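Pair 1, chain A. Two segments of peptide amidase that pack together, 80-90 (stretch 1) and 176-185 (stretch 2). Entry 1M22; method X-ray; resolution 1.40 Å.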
# COMPACT_ATOMS: atom_id res chain seq x y z
N GLY A 80 20.66 3.30 5.98
CA GLY A 80 20.77 2.06 6.73
C GLY A 80 19.47 1.41 7.19
O GLY A 80 19.50 0.38 7.85
N ILE A 81 18.34 2.00 6.83
CA ILE A 81 17.03 1.48 7.23
C ILE A 81 16.56 0.34 6.31
O ILE A 81 16.44 0.53 5.10
CB ILE A 81 15.96 2.60 7.20
CG1 ILE A 81 16.33 3.69 8.21
CG2 ILE A 81 14.58 2.03 7.49
CD1 ILE A 81 16.30 3.24 9.66
N PRO A 82 16.31 -0.86 6.88
CA PRO A 82 15.86 -2.00 6.07
C PRO A 82 14.37 -1.97 5.75
O PRO A 82 13.55 -1.73 6.64
CB PRO A 82 16.20 -3.21 6.95
CG PRO A 82 17.22 -2.68 7.93
CD PRO A 82 16.71 -1.30 8.22
N LEU A 83 14.03 -2.23 4.50
CA LEU A 83 12.64 -2.23 4.07
C LEU A 83 12.32 -3.37 3.11
O LEU A 83 13.21 -4.04 2.59
CB LEU A 83 12.29 -0.88 3.44
CG LEU A 83 13.11 -0.38 2.24
CD1 LEU A 83 12.74 -1.15 0.98
CD2 LEU A 83 12.84 1.11 2.04
N LEU A 84 11.02 -3.59 2.88
CA LEU A 84 10.54 -4.63 1.97
C LEU A 84 9.72 -4.01 0.85
O LEU A 84 9.09 -2.96 1.04
CB LEU A 84 9.70 -5.65 2.74
CG LEU A 84 10.48 -6.59 3.67
CD1 LEU A 84 9.54 -7.19 4.69
CD2 LEU A 84 11.16 -7.69 2.85
N LEU A 85 9.71 -4.66 -0.31
CA LEU A 85 8.99 -4.18 -1.49
C LEU A 85 7.99 -5.19 -2.02
O LEU A 85 8.33 -6.35 -2.21
CB LEU A 85 9.99 -3.88 -2.61
CG LEU A 85 11.14 -2.91 -2.37
CD1 LEU A 85 12.15 -3.04 -3.50
CD2 LEU A 85 10.61 -1.49 -2.27
N LYS A 86 6.76 -4.74 -2.29
CA LYS A 86 5.74 -5.62 -2.86
C LYS A 86 6.33 -6.22 -4.15
O LYS A 86 6.99 -5.51 -4.92
CB LYS A 86 4.48 -4.81 -3.17
CG LYS A 86 3.31 -5.62 -3.70
CD LYS A 86 2.09 -4.72 -3.82
CE LYS A 86 0.86 -5.45 -4.32
NZ LYS A 86 -0.32 -4.53 -4.37
N ASP A 87 6.08 -7.50 -4.39
CA ASP A 87 6.67 -8.15 -5.55
C ASP A 87 6.16 -7.83 -6.95
O ASP A 87 6.28 -8.64 -7.87
CB ASP A 87 6.71 -9.67 -5.35
CG ASP A 87 7.73 -10.34 -6.27
OD1 ASP A 87 8.83 -9.77 -6.45
OD2 ASP A 87 7.44 -11.44 -6.79
N ASN A 88 5.57 -6.64 -7.11
CA ASN A 88 5.20 -6.19 -8.44
C ASN A 88 6.08 -4.98 -8.78
O ASN A 88 5.96 -4.38 -9.84
CB ASN A 88 3.70 -5.84 -8.56
CG ASN A 88 3.23 -4.80 -7.57
OD1 ASN A 88 3.96 -4.41 -6.66
ND2 ASN A 88 2.00 -4.34 -7.74
N ILE A 89 7.00 -4.67 -7.86
CA ILE A 89 7.94 -3.55 -8.02
C ILE A 89 9.32 -4.08 -8.40
O ILE A 89 9.92 -4.86 -7.65
CB ILE A 89 8.05 -2.73 -6.70
CG1 ILE A 89 6.67 -2.22 -6.28
CG2 ILE A 89 9.05 -1.58 -6.88
CD1 ILE A 89 6.64 -1.58 -4.90
N ASN A 90 9.84 -3.67 -9.55
CA ASN A 90 11.16 -4.12 -10.01
C ASN A 90 12.27 -3.75 -9.04
O ASN A 90 12.38 -2.61 -8.60
CB ASN A 90 11.49 -3.51 -11.38
CG ASN A 90 10.56 -3.96 -12.48
OD1 ASN A 90 9.67 -4.78 -12.28
ND2 ASN A 90 10.76 -3.41 -13.68
N ASN A 176 6.75 -6.71 12.43
CA ASN A 176 8.11 -6.21 12.63
C ASN A 176 9.18 -7.03 11.90
O ASN A 176 10.25 -7.33 12.46
CB ASN A 176 8.44 -6.12 14.13
CG ASN A 176 7.71 -4.97 14.81
OD1 ASN A 176 6.67 -5.16 15.45
ND2 ASN A 176 8.24 -3.76 14.67
N LEU A 177 8.90 -7.37 10.65
CA LEU A 177 9.84 -8.11 9.81
C LEU A 177 10.74 -7.15 9.05
O LEU A 177 11.68 -7.57 8.37
CB LEU A 177 9.09 -9.01 8.82
CG LEU A 177 8.13 -10.05 9.40
CD1 LEU A 177 7.62 -10.93 8.27
CD2 LEU A 177 8.83 -10.90 10.45
N ALA A 178 10.44 -5.86 9.15
CA ALA A 178 11.22 -4.80 8.51
C ALA A 178 10.81 -3.49 9.15
O ALA A 178 9.82 -3.44 9.88
CB ALA A 178 10.96 -4.77 7.01
N SER A 179 11.56 -2.43 8.88
CA SER A 179 11.23 -1.12 9.44
C SER A 179 9.97 -0.58 8.78
O SER A 179 9.04 -0.16 9.47
CB SER A 179 12.39 -0.14 9.21
OG SER A 179 12.00 1.18 9.52
N VAL A 180 9.96 -0.59 7.45
CA VAL A 180 8.84 -0.10 6.66
C VAL A 180 8.74 -0.94 5.39
O VAL A 180 9.61 -1.77 5.11
CB VAL A 180 9.04 1.38 6.26
CG1 VAL A 180 9.03 2.26 7.50
CG2 VAL A 180 10.36 1.54 5.51
N ALA A 181 7.69 -0.71 4.61
CA ALA A 181 7.49 -1.44 3.36
C ALA A 181 6.77 -0.59 2.33
O ALA A 181 6.19 0.45 2.66
CB ALA A 181 6.70 -2.72 3.62
N ILE A 182 6.84 -1.02 1.08
CA ILE A 182 6.17 -0.33 -0.01
C ILE A 182 5.10 -1.26 -0.58
O ILE A 182 5.35 -2.45 -0.80
CB ILE A 182 7.14 0.02 -1.17
CG1 ILE A 182 8.34 0.80 -0.66
CG2 ILE A 182 6.39 0.83 -2.23
CD1 ILE A 182 8.00 2.14 -0.04
N GLY A 183 3.91 -0.71 -0.79
CA GLY A 183 2.84 -1.48 -1.39
C GLY A 183 2.35 -0.71 -2.60
O GLY A 183 2.94 0.31 -2.97
N THR A 184 1.31 -1.21 -3.26
CA THR A 184 0.73 -0.50 -4.40
C THR A 184 -0.78 -0.62 -4.30
O THR A 184 -1.30 -1.58 -3.71
CB THR A 184 1.18 -1.05 -5.79
OG1 THR A 184 0.55 -2.31 -6.05
CG2 THR A 184 2.68 -1.19 -5.87
N GLU A 185 -1.48 0.36 -4.84
CA GLU A 185 -2.93 0.34 -4.82
C GLU A 185 -3.53 0.74 -6.16
O GLU A 185 -3.04 1.65 -6.83
CB GLU A 185 -3.49 1.29 -3.74
CG GLU A 185 -5.03 1.36 -3.75
CD GLU A 185 -5.66 1.78 -2.43
OE1 GLU A 185 -5.07 1.55 -1.36
OE2 GLU A 185 -6.79 2.33 -2.47

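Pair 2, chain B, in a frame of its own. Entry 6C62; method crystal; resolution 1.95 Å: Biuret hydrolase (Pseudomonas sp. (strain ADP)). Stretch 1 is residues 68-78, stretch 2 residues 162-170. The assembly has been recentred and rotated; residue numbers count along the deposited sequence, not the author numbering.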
# COMPACT_ATOMS: atom_id res chain seq x y z
N GLY B 68 -30.07 -21.82 -15.65
CA GLY B 68 -30.66 -22.86 -14.82
C GLY B 68 -29.68 -23.61 -13.93
O GLY B 68 -30.09 -24.49 -13.19
N LEU B 69 -28.40 -23.26 -13.98
CA LEU B 69 -27.34 -24.01 -13.25
C LEU B 69 -27.40 -23.66 -11.77
O LEU B 69 -27.27 -22.51 -11.40
CB LEU B 69 -25.97 -23.69 -13.82
CG LEU B 69 -24.83 -24.55 -13.24
CD1 LEU B 69 -24.83 -25.94 -13.85
CD2 LEU B 69 -23.49 -23.96 -13.46
N PRO B 70 -27.63 -24.64 -10.90
CA PRO B 70 -27.57 -24.31 -9.47
C PRO B 70 -26.18 -24.04 -8.93
O PRO B 70 -25.19 -24.63 -9.40
CB PRO B 70 -28.10 -25.58 -8.81
CG PRO B 70 -28.80 -26.33 -9.87
CD PRO B 70 -28.05 -26.03 -11.11
N TYR B 71 -26.11 -23.14 -7.94
CA TYR B 71 -24.82 -22.80 -7.29
C TYR B 71 -25.10 -22.33 -5.88
O TYR B 71 -26.28 -22.06 -5.50
CB TYR B 71 -24.03 -21.77 -8.09
CG TYR B 71 -24.52 -20.38 -8.02
CD1 TYR B 71 -25.68 -20.00 -8.71
CD2 TYR B 71 -23.87 -19.39 -7.27
CE1 TYR B 71 -26.12 -18.71 -8.69
CE2 TYR B 71 -24.32 -18.08 -7.25
CZ TYR B 71 -25.42 -17.73 -7.96
OH TYR B 71 -25.96 -16.42 -7.91
N ALA B 72 -24.06 -22.37 -5.08
CA ALA B 72 -24.10 -21.80 -3.75
C ALA B 72 -22.82 -21.05 -3.46
O ALA B 72 -21.79 -21.23 -4.17
CB ALA B 72 -24.36 -22.87 -2.73
N VAL B 73 -22.84 -20.19 -2.43
CA VAL B 73 -21.66 -19.31 -2.17
C VAL B 73 -21.20 -19.36 -0.72
O VAL B 73 -22.02 -19.44 0.21
CB VAL B 73 -21.97 -17.84 -2.58
CG1 VAL B 73 -22.37 -17.83 -4.07
CG2 VAL B 73 -23.08 -17.23 -1.74
N LYS B 74 -19.89 -19.30 -0.51
CA LYS B 74 -19.34 -19.13 0.82
C LYS B 74 -20.02 -17.96 1.52
O LYS B 74 -20.31 -16.92 0.89
CB LYS B 74 -17.85 -18.90 0.66
CG LYS B 74 -17.05 -18.90 1.94
CD LYS B 74 -15.58 -18.72 1.57
CE LYS B 74 -14.69 -18.90 2.78
NZ LYS B 74 -13.26 -18.84 2.35
N ASN B 75 -20.35 -18.12 2.81
CA ASN B 75 -21.21 -17.16 3.49
C ASN B 75 -20.52 -15.85 3.87
O ASN B 75 -21.11 -15.06 4.59
CB ASN B 75 -22.00 -17.83 4.60
CG ASN B 75 -21.20 -18.15 5.87
OD1 ASN B 75 -20.14 -17.58 6.12
ND2 ASN B 75 -21.70 -19.10 6.65
N LEU B 76 -19.30 -15.58 3.38
CA LEU B 76 -18.79 -14.21 3.32
C LEU B 76 -19.31 -13.37 2.09
O LEU B 76 -19.05 -12.16 2.02
CB LEU B 76 -17.27 -14.21 3.41
CG LEU B 76 -16.44 -14.95 2.36
CD1 LEU B 76 -16.51 -14.26 1.02
CD2 LEU B 76 -14.96 -15.06 2.77
N PHE B 77 -20.06 -14.00 1.17
CA PHE B 77 -20.64 -13.29 0.06
C PHE B 77 -21.99 -12.74 0.50
O PHE B 77 -22.83 -13.48 1.08
CB PHE B 77 -20.87 -14.13 -1.20
CG PHE B 77 -19.63 -14.48 -1.97
CD1 PHE B 77 -18.82 -15.53 -1.60
CD2 PHE B 77 -19.26 -13.73 -3.08
CE1 PHE B 77 -17.66 -15.86 -2.34
CE2 PHE B 77 -18.14 -14.03 -3.81
CZ PHE B 77 -17.31 -15.11 -3.44
N ASP B 78 -22.21 -11.46 0.19
CA ASP B 78 -23.52 -10.79 0.45
C ASP B 78 -24.55 -11.39 -0.47
O ASP B 78 -24.32 -11.52 -1.70
CB ASP B 78 -23.47 -9.28 0.12
CG ASP B 78 -22.75 -8.42 1.19
OD1 ASP B 78 -22.39 -8.91 2.30
OD2 ASP B 78 -22.50 -7.21 0.90
N GLN B 162 -24.39 -31.79 -4.27
CA GLN B 162 -25.49 -30.85 -3.94
C GLN B 162 -25.61 -29.75 -5.01
O GLN B 162 -26.71 -29.40 -5.40
CB GLN B 162 -25.32 -30.22 -2.56
CG GLN B 162 -25.37 -31.24 -1.39
CD GLN B 162 -24.81 -30.70 -0.08
OE1 GLN B 162 -24.24 -29.62 -0.06
NE2 GLN B 162 -24.98 -31.43 1.02
N VAL B 163 -24.48 -29.18 -5.41
CA VAL B 163 -24.43 -28.24 -6.51
C VAL B 163 -23.23 -28.51 -7.38
O VAL B 163 -22.26 -29.07 -6.92
CB VAL B 163 -24.39 -26.73 -6.03
CG1 VAL B 163 -25.68 -26.37 -5.36
CG2 VAL B 163 -23.25 -26.49 -5.06
N PRO B 164 -23.30 -28.14 -8.66
CA PRO B 164 -22.20 -28.31 -9.59
C PRO B 164 -21.12 -27.17 -9.56
O PRO B 164 -20.06 -27.36 -10.09
CB PRO B 164 -22.89 -28.32 -10.96
CG PRO B 164 -24.08 -27.41 -10.78
CD PRO B 164 -24.54 -27.71 -9.36
N LEU B 165 -21.44 -26.02 -8.94
CA LEU B 165 -20.62 -24.80 -8.93
C LEU B 165 -20.78 -24.17 -7.57
O LEU B 165 -21.89 -24.12 -7.01
CB LEU B 165 -21.14 -23.84 -9.99
CG LEU B 165 -20.60 -22.39 -10.01
CD1 LEU B 165 -19.11 -22.35 -10.34
CD2 LEU B 165 -21.35 -21.59 -11.06
N SER B 166 -19.67 -23.71 -7.00
CA SER B 166 -19.76 -22.84 -5.86
C SER B 166 -18.73 -21.72 -5.95
O SER B 166 -17.84 -21.74 -6.79
CB SER B 166 -19.59 -23.61 -4.55
OG SER B 166 -18.31 -24.21 -4.51
N LEU B 167 -18.92 -20.70 -5.10
CA LEU B 167 -17.92 -19.64 -4.92
C LEU B 167 -17.24 -19.75 -3.59
O LEU B 167 -17.89 -20.00 -2.61
CB LEU B 167 -18.53 -18.26 -5.09
CG LEU B 167 -19.19 -17.95 -6.41
CD1 LEU B 167 -19.49 -16.47 -6.50
CD2 LEU B 167 -18.34 -18.38 -7.60
N GLY B 168 -15.93 -19.53 -3.60
CA GLY B 168 -15.12 -19.44 -2.41
C GLY B 168 -14.21 -18.23 -2.40
O GLY B 168 -14.30 -17.35 -3.28
N SER B 169 -13.36 -18.19 -1.37
CA SER B 169 -12.30 -17.21 -1.28
C SER B 169 -11.02 -17.92 -1.00
O SER B 169 -10.99 -19.04 -0.46
CB SER B 169 -12.58 -16.09 -0.25
OG SER B 169 -12.33 -16.49 1.09
N ASP B 170 -9.93 -17.27 -1.41
CA ASP B 170 -8.59 -17.79 -1.28
C ASP B 170 -7.61 -16.64 -1.00
O ASP B 170 -7.36 -15.79 -1.86
CB ASP B 170 -8.19 -18.58 -2.57
CG ASP B 170 -6.88 -19.40 -2.40
OD1 ASP B 170 -5.90 -18.84 -1.88
OD2 ASP B 170 -6.83 -20.59 -2.82

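Both pairs set two short parallel strands side by side, and the backbones superpose to 0.4 Å over 14 central residues. In pair 1 the strand directions differ by 16°, in pair 2 by 14°, and the axes approach to 4.7 Å in each. The buried area is also similar, 634 and 669 Å².

The ladder carries the first rule. In pair 1, Leu A84 N donates to Val A180 O at 3.2 Å, Ile A182 N to Leu A84 O at 3.0 Å, and Lys A86 N to Ile A182 O at 3.1 Å. Pair 2 repeats this: Leu B167 N to Ala B72 O at 3.1 Å and Lys B74 N to Leu B167 O at 3.0 Å, while the bond from Ala B72 N to Leu B165 O is weak at 3.4 Å. Before the ladder the two part. Ser A179 N reaches Pro A82 O at 3.1 Å, but its counterpart Pro B164 has no amide hydrogen, so Pro B70 O is left without a partner, with Pro B164 CD packed 3.1 Å from it. Pair 2 gives up a hydrogen bond there and gains apolar surface: Leu B69 CD1 lies 3.5 Å from Pro B164 CG, where pair 1 sets Ile A81 CG2 3.4 Å from Ser A179 OG.

On the sheet face that holds Leu A84 and Ala A181, volume is split differently between the first strand and the loop leading into the second. Leu A84 is large and reaches back, its CD1 3.6 Å from Ala A178 CB. In pair 2 the matching Ala B72 is small and Val B163, at the position of Ala A178, is larger; Ala B72 CB and Val B163 CG2 meet at 4.4 Å. The larger residue is on the first strand in pair 1 and in the loop before the second strand in pair 2.

On the other face, Ile A182 and Leu B167 occupy one position. Leu A85 CD2 packs 3.6 Å from Ile A182 CG1, and Val B73 CG1 lies 3.9 Å from Leu B167 CG. From beyond the first strand, Ile A89 CD1 touches Ile A182 CG2 at 3.6 Å. Phe B77, its match, instead presents a ring face to Leu B167 CD1, which sits 4.3 Å from the ring centroid, and also brings CE1 to 3.8 Å from Leu B167 CB.

An extended lysine recurs in both pairs, its side-chain centres 0.3 Å apart after superposition. Lys A86 and Lys B74 are t at all four chi angles and run past a glycine, with Lys A86 CD 4.1 Å from Gly A183 CA and Lys B74 CD 4.1 Å from Gly B168 CA. Each ends on a hydroxyl held by a p rotamer: Lys A86 NZ donates to Thr A184 OG1 at 2.9 Å, Lys B74 NZ to Ser B169 OG at 2.8 Å. Pair 1 adds a second donor, Asn A88 ND2, 3.0 Å from Thr A184 OG1. Leu B76, matched to Asn A88 and likewise p at chi1, only packs there, its CD2 3.4 Å from Ser B169 OG. The lysine–hydroxyl bond therefore persists with either a polar or an apolar neighbour.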